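Local coordinates for ABC-type transport system, molybdenum-specific extracellular solute-binding protein (Clostridium difficile, PDB 4KD5), which probably binds molybdate or tungstate outside the cell and delivers it to an ABC transporter for uptake, at residues T80-K86 with I192-V198. Sequence-based numbering, arbitrary orientation.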
ATOM      1  N   THR A  80       9.265   7.532  -6.707  1.00 43.13           N
ATOM      2  CA  THR A  80       9.422   7.859  -5.291  1.00 46.52           C
ATOM      3  C   THR A  80      10.643   8.735  -5.051  1.00 53.51           C
ATOM      4  O   THR A  80      10.923   9.106  -3.914  1.00 60.32           O
ATOM      5  CB  THR A  80       9.524   6.605  -4.404  1.00 44.30           C
ATOM      6  OG1 THR A  80      10.760   5.928  -4.664  1.00 48.02           O
ATOM      7  CG2 THR A  80       8.363   5.671  -4.673  1.00 48.81           C
HETATM    8  N   MSE A  81      11.380   9.049  -6.113  1.00 46.72           N
HETATM    9  CA  MSE A  81      12.558   9.901  -5.974  1.00 50.72           C
HETATM   10  C   MSE A  81      12.145  11.334  -5.653  1.00 51.52           C
HETATM   11  O   MSE A  81      11.465  11.991  -6.449  1.00 54.49           O
HETATM   12  CB  MSE A  81      13.424   9.867  -7.236  1.00 55.98           C
HETATM   13  CG  MSE A  81      14.034   8.500  -7.510  1.00 61.77           C
HETATM   14 SE   MSE A  81      14.849   8.325  -9.270  0.62 60.69          SE
HETATM   15  CE  MSE A  81      16.471   9.340  -8.950  1.00 48.14           C
ATOM     16  N   LYS A  82      12.555  11.810  -4.481  1.00 47.71           N
ATOM     17  CA  LYS A  82      12.218  13.156  -4.022  1.00 49.97           C
ATOM     18  C   LYS A  82      13.350  13.773  -3.219  1.00 45.56           C
ATOM     19  O   LYS A  82      14.217  13.063  -2.703  1.00 49.49           O
ATOM     20  CB  LYS A  82      10.951  13.129  -3.158  1.00 56.17           C
ATOM     21  CG  LYS A  82       9.664  13.377  -3.915  1.00 65.96           C
ATOM     22  CD  LYS A  82       8.803  12.128  -3.978  1.00 71.78           C
ATOM     23  CE  LYS A  82       7.762  12.256  -5.081  1.00 83.44           C
ATOM     24  NZ  LYS A  82       6.827  11.096  -5.109  1.00 88.51           N
ATOM     25  N   ASP A  83      13.324  15.095  -3.102  1.00 45.22           N
ATOM     26  CA  ASP A  83      14.237  15.791  -2.217  1.00 52.72           C
ATOM     27  C   ASP A  83      13.592  15.912  -0.845  1.00 54.26           C
ATOM     28  O   ASP A  83      12.584  16.600  -0.689  1.00 55.15           O
ATOM     29  CB  ASP A  83      14.580  17.170  -2.785  1.00 60.78           C
ATOM     30  CG  ASP A  83      15.410  17.085  -4.046  1.00 68.79           C
ATOM     31  OD1 ASP A  83      16.120  16.078  -4.208  1.00 71.27           O
ATOM     32  OD2 ASP A  83      15.341  18.020  -4.872  1.00 72.12           O
ATOM     33  N   LEU A  84      14.159  15.212   0.134  1.00 49.76           N
ATOM     34  CA  LEU A  84      13.613  15.199   1.484  1.00 48.24           C
ATOM     35  C   LEU A  84      13.818  16.549   2.171  1.00 52.29           C
ATOM     36  O   LEU A  84      12.869  17.318   2.348  1.00 56.04           O
ATOM     37  CB  LEU A  84      14.255  14.074   2.293  1.00 44.39           C
ATOM     38  CG  LEU A  84      13.735  13.847   3.704  1.00 45.82           C
ATOM     39  CD1 LEU A  84      12.226  13.865   3.669  1.00 42.48           C
ATOM     40  CD2 LEU A  84      14.255  12.528   4.256  1.00 33.73           C
ATOM     41  N   VAL A  85      15.062  16.829   2.551  1.00 43.93           N
ATOM     42  CA  VAL A  85      15.419  18.127   3.109  1.00 44.53           C
ATOM     43  C   VAL A  85      16.687  18.649   2.453  1.00 51.00           C
ATOM     44  O   VAL A  85      17.346  17.943   1.688  1.00 50.90           O
ATOM     45  CB  VAL A  85      15.628  18.080   4.633  1.00 48.32           C
ATOM     46  CG1 VAL A  85      14.401  17.524   5.326  1.00 45.65           C
ATOM     47  CG2 VAL A  85      16.851  17.241   4.979  1.00 53.30           C
ATOM     48  N   LYS A  86      17.025  19.892   2.761  1.00 50.55           N
ATOM     49  CA  LYS A  86      18.266  20.472   2.286  1.00 63.59           C
ATOM     50  C   LYS A  86      18.944  21.176   3.447  1.00 65.32           C
ATOM     51  O   LYS A  86      18.295  21.510   4.439  1.00 64.16           O
ATOM     52  CB  LYS A  86      18.012  21.441   1.129  1.00 68.93           C
ATOM     53  CG  LYS A  86      17.168  22.651   1.504  1.00 74.08           C
ATOM     54  CD  LYS A  86      16.849  23.543   0.297  1.00 88.26           C
ATOM     55  CE  LYS A  86      17.342  22.972  -1.028  1.00 97.98           C
ATOM     56  NZ  LYS A  86      16.380  22.020  -1.658  1.00 97.95           N
ATOM     57  N   ILE A 192      22.436  22.008  -1.486  1.00 49.94           N
ATOM     58  CA  ILE A 192      22.889  21.018  -0.516  1.00 50.79           C
ATOM     59  C   ILE A 192      21.684  20.180  -0.084  1.00 57.34           C
ATOM     60  O   ILE A 192      21.078  20.444   0.952  1.00 59.54           O
ATOM     61  CB  ILE A 192      23.520  21.696   0.716  1.00 46.98           C
ATOM     62  CG1 ILE A 192      24.483  22.808   0.286  1.00 53.86           C
ATOM     63  CG2 ILE A 192      24.243  20.677   1.588  1.00 44.79           C
ATOM     64  CD1 ILE A 192      25.142  23.554   1.438  1.00 53.84           C
ATOM     65  N   THR A 193      21.345  19.166  -0.879  1.00 58.77           N
ATOM     66  CA  THR A 193      20.098  18.429  -0.681  1.00 58.35           C
ATOM     67  C   THR A 193      20.291  16.973  -0.275  1.00 55.59           C
ATOM     68  O   THR A 193      21.310  16.359  -0.581  1.00 55.80           O
ATOM     69  CB  THR A 193      19.208  18.479  -1.932  1.00 61.50           C
ATOM     70  OG1 THR A 193      19.824  17.739  -2.990  1.00 73.46           O
ATOM     71  CG2 THR A 193      18.994  19.907  -2.377  1.00 64.63           C
ATOM     72  N   TYR A 194      19.283  16.427   0.399  1.00 53.80           N
ATOM     73  CA  TYR A 194      19.281  15.024   0.780  1.00 46.49           C
ATOM     74  C   TYR A 194      18.109  14.326   0.097  1.00 49.06           C
ATOM     75  O   TYR A 194      16.958  14.489   0.509  1.00 53.64           O
ATOM     76  CB  TYR A 194      19.196  14.879   2.306  1.00 43.21           C
ATOM     77  CG  TYR A 194      20.322  15.562   3.063  1.00 48.27           C
ATOM     78  CD1 TYR A 194      20.309  16.933   3.277  1.00 47.47           C
ATOM     79  CD2 TYR A 194      21.391  14.835   3.568  1.00 51.98           C
ATOM     80  CE1 TYR A 194      21.333  17.564   3.963  1.00 62.38           C
ATOM     81  CE2 TYR A 194      22.422  15.457   4.259  1.00 59.26           C
ATOM     82  CZ  TYR A 194      22.385  16.823   4.453  1.00 65.39           C
ATOM     83  OH  TYR A 194      23.401  17.452   5.137  1.00 64.18           O
ATOM     84  N   PRO A 195      18.393  13.564  -0.971  1.00 54.38           N
ATOM     85  CA  PRO A 195      17.318  12.869  -1.690  1.00 51.62           C
ATOM     86  C   PRO A 195      16.901  11.575  -0.999  1.00 49.47           C
ATOM     87  O   PRO A 195      17.734  10.924  -0.355  1.00 47.05           O
ATOM     88  CB  PRO A 195      17.952  12.554  -3.047  1.00 49.24           C
ATOM     89  CG  PRO A 195      19.413  12.437  -2.757  1.00 57.15           C
ATOM     90  CD  PRO A 195      19.709  13.382  -1.613  1.00 54.88           C
ATOM     91  N   VAL A 196      15.623  11.220  -1.126  1.00 38.59           N
ATOM     92  CA  VAL A 196      15.113   9.966  -0.587  1.00 33.62           C
ATOM     93  C   VAL A 196      14.518   9.153  -1.737  1.00 40.20           C
ATOM     94  O   VAL A 196      14.040   9.722  -2.718  1.00 41.22           O
ATOM     95  CB  VAL A 196      14.046  10.221   0.518  1.00 43.30           C
ATOM     96  CG1 VAL A 196      12.825  10.920  -0.056  1.00 42.57           C
ATOM     97  CG2 VAL A 196      13.630   8.923   1.202  1.00 33.36           C
ATOM     98  N   SER A 197      14.567   7.828  -1.635  1.00 40.35           N
ATOM     99  CA  SER A 197      13.910   6.973  -2.623  1.00 45.86           C
ATOM    100  C   SER A 197      13.555   5.610  -2.043  1.00 48.23           C
ATOM    101  O   SER A 197      14.272   5.091  -1.188  1.00 51.62           O
ATOM    102  CB  SER A 197      14.799   6.794  -3.855  1.00 47.37           C
ATOM    103  OG  SER A 197      14.139   6.014  -4.835  1.00 61.00           O
ATOM    104  N   VAL A 198      12.451   5.029  -2.508  1.00 45.64           N
ATOM    105  CA  VAL A 198      12.122   3.650  -2.163  1.00 48.72           C
ATOM    106  C   VAL A 198      12.959   2.729  -3.049  1.00 49.87           C
ATOM    107  O   VAL A 198      13.120   2.993  -4.244  1.00 46.76           O
ATOM    108  CB  VAL A 198      10.624   3.353  -2.357  1.00 48.15           C
ATOM    109  CG1 VAL A 198      10.324   1.885  -2.099  1.00 36.60           C
ATOM    110  CG2 VAL A 198       9.791   4.213  -1.431  1.00 46.17           C
TER
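Lys82 and Val196 exchange a reciprocal pair of backbone hydrogen bonds (Lys82 N to Val196 O, 3.1 Å; Val196 N to Lys82 O, 2.8 Å), the most regular part of an antiparallel ladder in which the two short strands run at 138° to each other rather than fully antiparallel. The departure from regularity is a beta bulge: between the non-hydrogen-bonded pairs Asp83–Pro195 and Lys86–Thr193, Leu84 and Val85 together face the single residue Tyr194. Leu84, with psi near -73°, turns the chain there; its N reaches Tyr194 O at 2.9 Å through a bent bond, whereas Tyr194 N points almost straight at Val85 O. That carbonyl oxygen also lies in the plane of the Tyr194 ring at its edge, 3.5 Å from CD1, while the ring meets Tyr229 edge-to-face and its hydroxyl bonds to Asn87. Leu84 brings CB to within 4.2 Å of Val196 CG1, and both side chains also touch Ile60 of the neighbouring strand. Beyond the bulge, Lys86 and Thr193 run alongside each other, the lysine chain bent back at its far end, with NZ 3.4 Å from Thr193 CG2 and in a salt bridge to Glu233. At the other end a side chain takes over from the ladder: a chi1 of 69° sets Thr80 OG1 over its own backbone, where it accepts a hydrogen bond from Val198 N at 2.9 Å and is also bonded to Val77 O. The Thr80 and Val198 side chains cross at about a right angle, Thr80 CG2 against the valine branch, and Glu212 of helix 205-215 touches both. Strand 193-198 lies between strands 58-60 and 82-94, and 82-94 alone continues to pair with 164-168, consistent with a two-lobed type II periplasmic binding protein fold in which this long strand crosses between the lobes.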